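PDB 4Q0Q: L-Ribose isomerase from Acinetobacter, which catalyses the reversible isomerisation of L-ribose and L-ribulose, probably with the help of a divalent metal ion held in a cupin-type beta-barrel. Local coordinates for residues A[23-28]-A[73-78]; A[117-122]-A[197-202]; A[128-133]-A[210-215]. All blocks are in the same frame, centred on the assembly; numbering follows the deposited sequence.

Contact 1: residues A[23-28]-A[73-78]; sequences DEWVRE and AMIIFE. With RUU (alpha-L-ribulofuranose), chain F; RUU (alpha-L-ribulofuranose), chain D; RUU (alpha-L-ribulofuranose), chain G; QDK (L-ribulose), chain E.
Trp25 and Ile75 make the main apolar contact between helix 19-35 and the strand beneath it. CD1 of Ile75 lies over one face of the indole, 3.4 Å from the centroid of the five-membered ring and 15° off its normal, a CH-pi contact. CG of Trp25 stands anti to the backbone N (chi1 179°), which swings the ring down from the helix, while the extended isoleucine reaches up and the two run alongside each other head to tail. The far end of the indole continues to the start of the strand, where CH2 of Trp25 comes 4.3 Å from CB of Ala73, a residue small enough to leave room for it.

Val26 adds a second apolar patch: its CG1 lies 3.9 Å from CE1 of Phe77. The edge of the same phenyl ring meets the helix backbone, with CZ of Phe77 3.5 Å from the carbonyl O of Val26.

The polar groups point away from the interface, to bound sugars. Arg27 NE and NH2 both donate to O3 of the alpha-L-ribulofuranose of chain F, NE at 3.3 Å, and Glu78 OE2 receives the hydroxyl O3 of L-ribulose at 2.8 Å.

With the helix axis at 48° to the strand, and Ile75 and Phe77 also touching Ala29, this is an N-terminal helix packed against the outer face of an antiparallel sheet in a cupin-type barrel.

Contact 2: residues A[117-122]-A[197-202]; sequences HHHGRK and HLHAFR. With CO (cobalt (II) ion), chain B; RUU (alpha-L-ribulofuranose), chain C.
His117 and His199 both carry CG between the backbone N and the carbonyl carbon (chi1 68° and 61°); their pairing across the strands puts both side chains on one face of the sheet, and this torsion turns the imidazoles to one cobalt ion. CG of His119 lies anti to its carbonyl carbon, bringing its ring in from the loop that follows the strand. The three NE2 atoms bind the metal, that of His117 at 2.3 Å, and Glu124 is a further protein ligand. Because the metal draws NE2 of His117 and NE2 of His199 to within 3.0 Å of each other, their closeness reflects shared coordination; the two rings are inclined at 57°.

The backbones hold this geometry. His117 and His199 form an antiparallel hydrogen-bonded pair, in which N of His199 reaches O of His117 at 2.8 Å. Each ring is also fixed through ND1: His199 ND1 donates almost straight to O of His197 at 3.1 Å, with the acceptor in the ring plane, while His117 ND1 pairs with Pro115 O and His119 ND1 with Asp242 O. A water accepts from N of His119 and donates to O of His197, joining the loop to the chain just ahead of strand 199-202.

Alpha-L-ribulofuranose chelates the cobalt through O1 and O2. Lys122, bent at chi3, brings NZ 2.9 Å from sugar O2 and also donates to O3. Metal and lysine NZ thus converge on O2, the anomeric oxygen of this closed ring; the same grip could polarise the open-chain form during metal-assisted isomerisation.

Contact 3: residues A[128-133]-A[210-215]; sequences VVLGEM and PLVVRE. With RUU (alpha-L-ribulofuranose), chain C.
A classic beta bulge interrupts the antiparallel pairing of strands 124-130 and 211-217, with Val129 and Leu130 together facing Val212. Its mark is a carbonyl gripped twice: O of Val212 accepts from N of Val129 at 2.7 Å and from N of Leu130 at 3.1 Å, the latter in the carbonyl plane on a lone pair. The return bond, from N of Val212 to O of Leu130, is 2.9 Å long and nearly straight at 172°. Register therefore shifts by one residue between the Val128-Val213 and Leu130-Val212 pairs.

Gly131 follows with a positive phi of 78°, a value that favours glycine. Beyond it the chain enters strand 132-137.

Apolar groups line both faces. On one, CB of Leu130 meets CB of Val212 at 3.9 Å, beside Leu32 of helix 19-35; branched, compact valine suits this strand position. On the other, CD2 of Leu211 lies 3.8 Å from CG of Met133. Met133 extends from a CG anti to its backbone N (chi1 -177°), and its side chain crosses that of Val213 at about a right angle, SD 4.2 Å from CG2 of Val213.

Further along strand 211-217, Glu215 reaches the sugar: OE1 of Glu215 lies 3.0 Å from C1 of alpha-L-ribulofuranose, and OE2 receives a weak hydrogen bond from O3. Lys104 forms a salt bridge with OE2. The strand that pairs through apolar side chains near the bulge thus also directs a polar group at the carbon chain of the bound sugar, a placement consistent with a part in binding or turnover.

Along the chain contact 1 closes before the other two open, whereas contacts 2 and 3 alternate their segments. Contacts 1 and 3 share the six-stranded sheet, their centres 14 Å apart; strand 101-108 lies between strands 73-82 and 211-217. Contact 2 belongs to the five-stranded sheet, its centre 17 Å from that of contact 3, and strand 132-137, which Met133 enters, neighbours 199-202 there; CG of Phe201 packs 3.4 Å from CE of Met133. The two sheets meet where CZ of Phe201 lies 3.8 Å from CE of Met74. Contacts 2 and 3 both reach the same alpha-L-ribulofuranose, so both sheets contribute to one sugar site inside the barrel, while contact 1 covers an outer face.

Contact 1: residues A[23-28]-A[73-78]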
loop_
_atom_site.group_PDB
_atom_site.type_symbol
_atom_site.label_atom_id
_atom_site.label_comp_id
_atom_site.label_asym_id
_atom_site.label_seq_id
_atom_site.Cartn_x
_atom_site.Cartn_y
_atom_site.Cartn_z
ATOM N N ASP A 23 -23.051 4.046 9.913
ATOM C CA ASP A 23 -21.732 4.070 10.534
ATOM C C ASP A 23 -20.843 2.928 10.054
ATOM O O ASP A 23 -19.671 3.136 9.754
ATOM C CB ASP A 23 -21.859 4.010 12.061
ATOM C CG ASP A 23 -22.424 5.287 12.654
ATOM O OD1 ASP A 23 -22.723 6.232 11.893
ATOM O OD2 ASP A 23 -22.568 5.349 13.891
ATOM N N GLU A 24 -21.394 1.722 9.982
ATOM C CA GLU A 24 -20.610 0.576 9.534
ATOM C C GLU A 24 -20.185 0.750 8.082
ATOM O O GLU A 24 -19.056 0.421 7.710
ATOM C CB GLU A 24 -21.412 -0.718 9.677
ATOM C CG GLU A 24 -21.887 -1.005 11.098
ATOM C CD GLU A 24 -22.542 -2.368 11.228
ATOM O OE1 GLU A 24 -23.170 -2.822 10.250
ATOM O OE2 GLU A 24 -22.442 -2.982 12.310
ATOM N N TRP A 25 -21.098 1.270 7.269
ATOM C CA TRP A 25 -20.844 1.502 5.854
ATOM C C TRP A 25 -19.718 2.521 5.702
ATOM O O TRP A 25 -18.711 2.258 5.038
ATOM C CB TRP A 25 -22.142 2.005 5.192
ATOM C CG TRP A 25 -22.079 2.340 3.716
ATOM C CD1 TRP A 25 -21.343 1.711 2.753
ATOM C CD2 TRP A 25 -22.858 3.337 3.033
ATOM N NE1 TRP A 25 -21.615 2.252 1.515
ATOM C CE2 TRP A 25 -22.540 3.253 1.660
ATOM C CE3 TRP A 25 -23.796 4.293 3.452
ATOM C CZ2 TRP A 25 -23.127 4.088 0.698
ATOM C CZ3 TRP A 25 -24.382 5.125 2.491
ATOM C CH2 TRP A 25 -24.040 5.013 1.132
ATOM N N VAL A 26 -19.879 3.669 6.350
ATOM C CA VAL A 26 -18.900 4.742 6.269
ATOM C C VAL A 26 -17.582 4.453 6.990
ATOM O O VAL A 26 -16.519 4.759 6.463
ATOM C CB VAL A 26 -19.499 6.062 6.784
ATOM C CG1 VAL A 26 -18.446 7.146 6.804
ATOM C CG2 VAL A 26 -20.650 6.489 5.870
ATOM N N ARG A 27 -17.643 3.864 8.179
ATOM C CA ARG A 27 -16.420 3.555 8.911
ATOM C C ARG A 27 -15.563 2.519 8.191
ATOM O O ARG A 27 -14.346 2.674 8.114
ATOM C CB ARG A 27 -16.749 3.091 10.334
ATOM C CG ARG A 27 -17.216 4.236 11.226
ATOM C CD ARG A 27 -17.688 3.742 12.582
ATOM N NE ARG A 27 -18.296 4.812 13.370
ATOM C CZ ARG A 27 -18.865 4.639 14.561
ATOM N NH1 ARG A 27 -18.910 3.434 15.113
ATOM N NH2 ARG A 27 -19.392 5.676 15.199
ATOM N N GLU A 28 -16.185 1.465 7.667
ATOM C CA GLU A 28 -15.429 0.452 6.938
ATOM C C GLU A 28 -14.762 1.084 5.723
ATOM O O GLU A 28 -13.610 0.779 5.414
ATOM C CB GLU A 28 -16.335 -0.688 6.460
ATOM C CG GLU A 28 -16.674 -1.728 7.512
ATOM C CD GLU A 28 -15.457 -2.506 8.007
ATOM O OE1 GLU A 28 -14.360 -2.372 7.426
ATOM O OE2 GLU A 28 -15.606 -3.261 8.985
ATOM N N ALA A 73 -26.049 4.637 -4.926
ATOM C CA ALA A 73 -25.548 5.025 -3.617
ATOM C C ALA A 73 -24.026 4.920 -3.686
ATOM O O ALA A 73 -23.490 4.119 -4.456
ATOM C CB ALA A 73 -26.081 4.087 -2.549
ATOM N N MET A 74 -23.339 5.715 -2.875
ATOM C CA MET A 74 -21.883 5.697 -2.870
ATOM C C MET A 74 -21.345 6.468 -1.686
ATOM O O MET A 74 -22.075 7.179 -0.995
ATOM C CB MET A 74 -21.348 6.346 -4.143
ATOM C CG MET A 74 -21.441 7.867 -4.117
ATOM S SD MET A 74 -21.203 8.636 -5.727
ATOM C CE MET A 74 -19.435 8.413 -5.947
ATOM N N ILE A 75 -20.044 6.333 -1.468
ATOM C CA ILE A 75 -19.386 7.034 -0.393
ATOM C C ILE A 75 -18.357 7.963 -1.018
ATOM O O ILE A 75 -17.708 7.610 -2.003
ATOM C CB ILE A 75 -18.690 6.046 0.573
ATOM C CG1 ILE A 75 -19.753 5.368 1.440
ATOM C CG2 ILE A 75 -17.639 6.773 1.425
ATOM C CD1 ILE A 75 -19.218 4.307 2.351
ATOM N N ILE A 76 -18.244 9.160 -0.458
ATOM C CA ILE A 76 -17.284 10.137 -0.934
ATOM C C ILE A 76 -16.614 10.825 0.249
ATOM O O ILE A 76 -17.283 11.393 1.116
ATOM C CB ILE A 76 -17.946 11.222 -1.807
ATOM C CG1 ILE A 76 -18.556 10.591 -3.062
ATOM C CG2 ILE A 76 -16.914 12.288 -2.174
ATOM C CD1 ILE A 76 -19.282 11.573 -3.966
ATOM N N PHE A 77 -15.289 10.758 0.282
ATOM C CA PHE A 77 -14.507 11.400 1.324
ATOM C C PHE A 77 -13.752 12.525 0.637
ATOM O O PHE A 77 -12.835 12.277 -0.141
ATOM C CB PHE A 77 -13.521 10.413 1.946
ATOM C CG PHE A 77 -14.179 9.323 2.751
ATOM C CD1 PHE A 77 -14.958 9.638 3.863
ATOM C CD2 PHE A 77 -13.993 7.986 2.420
ATOM C CE1 PHE A 77 -15.541 8.629 4.637
ATOM C CE2 PHE A 77 -14.569 6.972 3.184
ATOM C CZ PHE A 77 -15.345 7.297 4.298
ATOM N N GLU A 78 -14.161 13.758 0.918
ATOM C CA GLU A 78 -13.547 14.935 0.319
ATOM C C GLU A 78 -12.383 15.464 1.155
ATOM O O GLU A 78 -12.583 15.962 2.266
ATOM C CB GLU A 78 -14.623 16.010 0.148
ATOM C CG GLU A 78 -14.173 17.308 -0.472
ATOM C CD GLU A 78 -15.328 18.275 -0.662
ATOM O OE1 GLU A 78 -15.996 18.221 -1.719
ATOM O OE2 GLU A 78 -15.577 19.085 0.257
HETATM C C1 RUU F . -19.687 11.311 12.851
HETATM O O1 RUU F . -20.742 12.264 12.786
HETATM C C2 RUU F . -20.162 9.939 12.414
HETATM O O2 RUU F . -20.914 9.330 13.454
HETATM C C3 RUU F . -19.031 9.010 11.980
HETATM O O3 RUU F . -18.802 8.027 12.975
HETATM C C4 RUU F . -19.540 8.338 10.707
HETATM O O4 RUU F . -19.967 7.018 11.008
HETATM C C5 RUU F . -20.735 9.171 10.247
HETATM O O5 RUU F . -21.028 10.118 11.285
HETATM C C1 RUU D . -16.838 14.159 2.104
HETATM O O1 RUU D . -16.296 13.928 3.400
HETATM C C2 RUU D . -18.251 14.719 2.175
HETATM O O2 RUU D . -19.194 13.659 2.198
HETATM C C3 RUU D . -18.587 15.678 1.035
HETATM O O3 RUU D . -19.450 15.034 0.110
HETATM C C4 RUU D . -19.323 16.838 1.709
HETATM O O4 RUU D . -20.726 16.639 1.606
HETATM C C5 RUU D . -18.910 16.766 3.177
HETATM O O5 RUU D . -18.374 15.451 3.404
HETATM C C1 RUU G . -22.343 3.934 16.517
HETATM O O1 RUU G . -21.198 4.064 17.349
HETATM C C2 RUU G . -22.874 2.511 16.525
HETATM O O2 RUU G . -22.282 1.767 15.469
HETATM C C3 RUU G . -24.393 2.432 16.431
HETATM O O3 RUU G . -24.775 2.071 15.114
HETATM C C4 RUU G . -24.788 1.325 17.413
HETATM O O4 RUU G . -25.035 0.120 16.704
HETATM C C5 RUU G . -23.580 1.143 18.329
HETATM O O5 RUU G . -22.494 1.900 17.768
HETATM C C1 QDK E . -11.274 18.167 3.795
HETATM O O1 QDK E . -11.901 17.387 4.793
HETATM C C2 QDK E . -11.998 19.481 3.654
HETATM O O2 QDK E . -12.168 20.205 4.639
HETATM C C3 QDK E . -12.672 19.824 2.336
HETATM O O3 QDK E . -14.082 19.737 2.484
HETATM C C4 QDK E . -12.281 21.237 1.903
HETATM O O4 QDK E . -12.806 22.186 2.821
HETATM C C5 QDK E . -10.764 21.353 1.843
HETATM O O5 QDK E . -10.398 22.625 1.341
#

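Contact 2: residues A[117-122]-A[197-202]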
loop_
_atom_site.group_PDB
_atom_site.type_symbol
_atom_site.label_atom_id
_atom_site.label_comp_id
_atom_site.label_asym_id
_atom_site.label_seq_id
_atom_site.Cartn_x
_atom_site.Cartn_y
_atom_site.Cartn_z
ATOM N N HIS A 117 -25.456 12.335 -14.490
ATOM C CA HIS A 117 -25.491 13.754 -14.173
ATOM C C HIS A 117 -24.405 14.466 -14.957
ATOM O O HIS A 117 -23.551 13.827 -15.565
ATOM C CB HIS A 117 -25.249 13.984 -12.673
ATOM C CG HIS A 117 -23.857 13.643 -12.223
ATOM N ND1 HIS A 117 -23.425 12.346 -12.048
ATOM C CD2 HIS A 117 -22.794 14.433 -11.941
ATOM C CE1 HIS A 117 -22.156 12.351 -11.677
ATOM N NE2 HIS A 117 -21.750 13.606 -11.605
ATOM N N HIS A 118 -24.449 15.792 -14.953
ATOM C CA HIS A 118 -23.425 16.568 -15.623
ATOM C C HIS A 118 -23.182 17.820 -14.799
ATOM O O HIS A 118 -23.980 18.167 -13.930
ATOM C CB HIS A 118 -23.828 16.919 -17.068
ATOM C CG HIS A 118 -24.769 18.078 -17.186
ATOM N ND1 HIS A 118 -26.137 17.943 -17.087
ATOM C CD2 HIS A 118 -24.534 19.395 -17.387
ATOM C CE1 HIS A 118 -26.705 19.127 -17.222
ATOM N NE2 HIS A 118 -25.754 20.026 -17.405
ATOM N N HIS A 119 -22.059 18.479 -15.051
ATOM C CA HIS A 119 -21.717 19.691 -14.339
ATOM C C HIS A 119 -21.539 20.802 -15.367
ATOM O O HIS A 119 -20.993 20.576 -16.449
ATOM C CB HIS A 119 -20.410 19.504 -13.567
ATOM C CG HIS A 119 -20.409 18.317 -12.659
ATOM N ND1 HIS A 119 -21.221 18.227 -11.549
ATOM C CD2 HIS A 119 -19.703 17.163 -12.702
ATOM C CE1 HIS A 119 -21.015 17.071 -10.947
ATOM N NE2 HIS A 119 -20.098 16.405 -11.626
ATOM N N GLY A 120 -22.001 22.000 -15.029
ATOM C CA GLY A 120 -21.843 23.108 -15.945
ATOM C C GLY A 120 -20.472 23.739 -15.795
ATOM O O GLY A 120 -19.915 24.262 -16.760
ATOM N N ARG A 121 -19.909 23.669 -14.590
ATOM C CA ARG A 121 -18.607 24.283 -14.329
ATOM C C ARG A 121 -17.463 23.318 -14.019
ATOM O O ARG A 121 -16.315 23.552 -14.410
ATOM C CB ARG A 121 -18.748 25.267 -13.166
ATOM C CG ARG A 121 -19.979 26.158 -13.262
ATOM C CD ARG A 121 -20.259 26.847 -11.936
ATOM N NE ARG A 121 -21.434 27.716 -11.988
ATOM C CZ ARG A 121 -22.686 27.290 -12.142
ATOM N NH1 ARG A 121 -22.950 25.994 -12.262
ATOM N NH2 ARG A 121 -23.680 28.168 -12.168
ATOM N N LYS A 122 -17.782 22.227 -13.329
ATOM C CA LYS A 122 -16.778 21.254 -12.903
ATOM C C LYS A 122 -16.280 20.195 -13.884
ATOM O O LYS A 122 -17.059 19.412 -14.429
ATOM C CB LYS A 122 -17.277 20.538 -11.641
ATOM C CG LYS A 122 -16.274 19.562 -11.031
ATOM C CD LYS A 122 -16.771 18.972 -9.711
ATOM C CE LYS A 122 -17.411 17.602 -9.904
ATOM N NZ LYS A 122 -17.999 17.082 -8.628
ATOM N N HIS A 197 -20.571 17.327 -19.726
ATOM C CA HIS A 197 -20.737 15.998 -20.303
ATOM C C HIS A 197 -21.483 15.133 -19.313
ATOM O O HIS A 197 -21.136 15.098 -18.135
ATOM C CB HIS A 197 -19.388 15.346 -20.598
ATOM C CG HIS A 197 -18.724 15.871 -21.829
ATOM N ND1 HIS A 197 -18.952 15.338 -23.081
ATOM C CD2 HIS A 197 -17.870 16.906 -22.009
ATOM C CE1 HIS A 197 -18.266 16.024 -23.979
ATOM N NE2 HIS A 197 -17.601 16.980 -23.354
ATOM N N LEU A 198 -22.516 14.445 -19.781
ATOM C CA LEU A 198 -23.263 13.559 -18.906
ATOM C C LEU A 198 -22.366 12.377 -18.571
ATOM O O LEU A 198 -21.679 11.849 -19.443
ATOM C CB LEU A 198 -24.522 13.046 -19.607
ATOM C CG LEU A 198 -25.703 14.005 -19.747
ATOM C CD1 LEU A 198 -26.728 13.410 -20.699
ATOM C CD2 LEU A 198 -26.316 14.274 -18.380
ATOM N N HIS A 199 -22.354 11.973 -17.308
ATOM C CA HIS A 199 -21.556 10.829 -16.906
ATOM C C HIS A 199 -22.131 10.097 -15.702
ATOM O O HIS A 199 -22.893 10.653 -14.915
ATOM C CB HIS A 199 -20.097 11.228 -16.620
ATOM C CG HIS A 199 -19.932 12.221 -15.512
ATOM N ND1 HIS A 199 -20.253 13.554 -15.652
ATOM C CD2 HIS A 199 -19.478 12.075 -14.245
ATOM C CE1 HIS A 199 -20.007 14.185 -14.519
ATOM N NE2 HIS A 199 -19.537 13.311 -13.648
ATOM N N ALA A 200 -21.760 8.827 -15.599
ATOM C CA ALA A 200 -22.177 7.951 -14.518
ATOM C C ALA A 200 -21.162 6.822 -14.475
ATOM O O ALA A 200 -20.386 6.640 -15.415
ATOM C CB ALA A 200 -23.570 7.389 -14.794
ATOM N N PHE A 201 -21.153 6.074 -13.378
ATOM C CA PHE A 201 -20.243 4.951 -13.255
ATOM C C PHE A 201 -20.673 3.980 -12.170
ATOM O O PHE A 201 -21.437 4.327 -11.273
ATOM C CB PHE A 201 -18.799 5.438 -13.025
ATOM C CG PHE A 201 -18.600 6.259 -11.778
ATOM C CD1 PHE A 201 -18.316 5.645 -10.561
ATOM C CD2 PHE A 201 -18.628 7.654 -11.834
ATOM C CE1 PHE A 201 -18.054 6.404 -9.420
ATOM C CE2 PHE A 201 -18.370 8.424 -10.695
ATOM C CZ PHE A 201 -18.081 7.797 -9.487
ATOM N N ARG A 202 -20.197 2.749 -12.280
ATOM C CA ARG A 202 -20.518 1.716 -11.311
ATOM C C ARG A 202 -19.320 0.806 -11.113
ATOM O O ARG A 202 -18.352 0.847 -11.872
ATOM C CB ARG A 202 -21.668 0.841 -11.814
ATOM C CG ARG A 202 -21.217 -0.161 -12.878
ATOM C CD ARG A 202 -22.245 -1.231 -13.167
ATOM N NE ARG A 202 -21.701 -2.275 -14.032
ATOM C CZ ARG A 202 -22.349 -3.386 -14.367
ATOM N NH1 ARG A 202 -23.578 -3.605 -13.910
ATOM N NH2 ARG A 202 -21.765 -4.284 -15.151
HETATM CO CO CO B . -19.528 14.280 -11.691
HETATM C C1 RUU C . -18.361 12.223 -9.664
HETATM O O1 RUU C . -18.797 12.198 -11.019
HETATM C C2 RUU C . -19.190 13.190 -8.849
HETATM O O2 RUU C . -19.137 14.486 -9.429
HETATM C C3 RUU C . -18.822 13.277 -7.376
HETATM O O3 RUU C . -17.904 14.335 -7.164
HETATM C C4 RUU C . -20.170 13.620 -6.731
HETATM O O4 RUU C . -20.394 15.020 -6.839
HETATM C C5 RUU C . -21.180 12.895 -7.613
HETATM O O5 RUU C . -20.552 12.740 -8.898
HETATM O O HOH W 1 -20.087 17.132 -16.518
#

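Contact 3: residues A[128-133]-A[210-215]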
loop_
_atom_site.group_PDB
_atom_site.type_symbol
_atom_site.label_atom_id
_atom_site.label_comp_id
_atom_site.label_asym_id
_atom_site.label_seq_id
_atom_site.Cartn_x
_atom_site.Cartn_y
_atom_site.Cartn_z
ATOM N N VAL A 128 -8.290 5.079 -10.696
ATOM C CA VAL A 128 -8.775 3.903 -9.986
ATOM C C VAL A 128 -7.695 3.412 -9.032
ATOM O O VAL A 128 -6.546 3.215 -9.431
ATOM C CB VAL A 128 -9.160 2.765 -10.968
ATOM C CG1 VAL A 128 -9.601 1.502 -10.188
ATOM C CG2 VAL A 128 -10.277 3.240 -11.891
ATOM N N VAL A 129 -8.062 3.231 -7.769
ATOM C CA VAL A 129 -7.117 2.774 -6.763
ATOM C C VAL A 129 -7.276 1.285 -6.483
ATOM O O VAL A 129 -6.293 0.558 -6.355
ATOM C CB VAL A 129 -7.289 3.563 -5.448
ATOM C CG1 VAL A 129 -6.216 3.145 -4.437
ATOM C CG2 VAL A 129 -7.217 5.058 -5.731
ATOM N N LEU A 130 -8.525 0.837 -6.392
ATOM C CA LEU A 130 -8.835 -0.560 -6.132
ATOM C C LEU A 130 -10.068 -0.929 -6.950
ATOM O O LEU A 130 -10.984 -0.114 -7.096
ATOM C CB LEU A 130 -9.131 -0.766 -4.648
ATOM C CG LEU A 130 -9.234 -2.221 -4.189
ATOM C CD1 LEU A 130 -7.831 -2.828 -4.139
ATOM C CD2 LEU A 130 -9.901 -2.289 -2.815
ATOM N N GLY A 131 -10.084 -2.152 -7.475
ATOM C CA GLY A 131 -11.205 -2.608 -8.273
ATOM C C GLY A 131 -11.141 -2.047 -9.683
ATOM O O GLY A 131 -10.079 -1.632 -10.153
ATOM N N GLU A 132 -12.276 -2.039 -10.372
ATOM C CA GLU A 132 -12.317 -1.523 -11.733
ATOM C C GLU A 132 -13.519 -0.613 -11.866
ATOM O O GLU A 132 -14.567 -0.853 -11.256
ATOM C CB GLU A 132 -12.387 -2.670 -12.749
ATOM C CG GLU A 132 -11.221 -3.649 -12.627
ATOM C CD GLU A 132 -10.950 -4.426 -13.901
ATOM O OE1 GLU A 132 -11.889 -4.631 -14.700
ATOM O OE2 GLU A 132 -9.789 -4.846 -14.096
ATOM N N MET A 133 -13.362 0.438 -12.655
ATOM C CA MET A 133 -14.424 1.406 -12.828
ATOM C C MET A 133 -15.062 1.383 -14.213
ATOM O O MET A 133 -14.371 1.467 -15.224
ATOM C CB MET A 133 -13.866 2.792 -12.537
ATOM C CG MET A 133 -14.868 3.918 -12.597
ATOM S SD MET A 133 -13.970 5.475 -12.508
ATOM C CE MET A 133 -15.257 6.632 -12.049
ATOM N N PRO A 210 -14.786 -3.387 -3.249
ATOM C CA PRO A 210 -15.541 -2.182 -3.599
ATOM C C PRO A 210 -14.645 -1.407 -4.562
ATOM O O PRO A 210 -13.416 -1.537 -4.511
ATOM C CB PRO A 210 -15.659 -1.430 -2.271
ATOM C CG PRO A 210 -15.401 -2.486 -1.216
ATOM C CD PRO A 210 -14.357 -3.360 -1.843
ATOM N N LEU A 211 -15.249 -0.618 -5.439
ATOM C CA LEU A 211 -14.473 0.196 -6.356
ATOM C C LEU A 211 -13.993 1.407 -5.550
ATOM O O LEU A 211 -14.776 2.041 -4.850
ATOM C CB LEU A 211 -15.353 0.656 -7.528
ATOM C CG LEU A 211 -14.905 1.920 -8.271
ATOM C CD1 LEU A 211 -13.578 1.671 -8.969
ATOM C CD2 LEU A 211 -15.975 2.320 -9.283
ATOM N N VAL A 212 -12.705 1.714 -5.634
ATOM C CA VAL A 212 -12.159 2.858 -4.918
ATOM C C VAL A 212 -11.449 3.723 -5.947
ATOM O O VAL A 212 -10.468 3.297 -6.567
ATOM C CB VAL A 212 -11.148 2.431 -3.812
ATOM C CG1 VAL A 212 -10.680 3.652 -3.033
ATOM C CG2 VAL A 212 -11.794 1.424 -2.860
ATOM N N VAL A 213 -11.948 4.934 -6.136
ATOM C CA VAL A 213 -11.358 5.824 -7.115
ATOM C C VAL A 213 -11.125 7.229 -6.589
ATOM O O VAL A 213 -11.940 7.789 -5.851
ATOM C CB VAL A 213 -12.233 5.863 -8.410
ATOM C CG1 VAL A 213 -13.697 5.940 -8.041
ATOM C CG2 VAL A 213 -11.848 7.050 -9.292
ATOM N N ARG A 214 -9.979 7.785 -6.958
ATOM C CA ARG A 214 -9.640 9.132 -6.562
ATOM C C ARG A 214 -10.040 10.105 -7.667
ATOM O O ARG A 214 -9.620 9.973 -8.821
ATOM C CB ARG A 214 -8.132 9.275 -6.305
ATOM C CG ARG A 214 -7.732 10.728 -5.986
ATOM C CD ARG A 214 -6.221 10.933 -5.982
ATOM N NE ARG A 214 -5.555 10.118 -4.969
ATOM C CZ ARG A 214 -4.997 10.602 -3.863
ATOM N NH1 ARG A 214 -4.417 9.776 -3.004
ATOM N NH2 ARG A 214 -5.009 11.908 -3.618
ATOM N N GLU A 215 -10.862 11.083 -7.319
ATOM C CA GLU A 215 -11.248 12.083 -8.291
ATOM C C GLU A 215 -10.472 13.362 -8.015
ATOM O O GLU A 215 -10.381 13.816 -6.872
ATOM C CB GLU A 215 -12.741 12.387 -8.207
ATOM C CG GLU A 215 -13.160 13.517 -9.126
ATOM C CD GLU A 215 -14.621 13.864 -8.992
ATOM O OE1 GLU A 215 -15.460 13.030 -9.395
ATOM O OE2 GLU A 215 -14.933 14.962 -8.481
HETATM C C1 RUU C . -18.361 12.223 -9.664
HETATM O O1 RUU C . -18.797 12.198 -11.019
HETATM C C2 RUU C . -19.190 13.190 -8.849
HETATM O O2 RUU C . -19.137 14.486 -9.429
HETATM C C3 RUU C . -18.822 13.277 -7.376
HETATM O O3 RUU C . -17.904 14.335 -7.164
HETATM C C4 RUU C . -20.170 13.620 -6.731
HETATM O O4 RUU C . -20.394 15.020 -6.839
HETATM C C5 RUU C . -21.180 12.895 -7.613
HETATM O O5 RUU C . -20.552 12.740 -8.898
#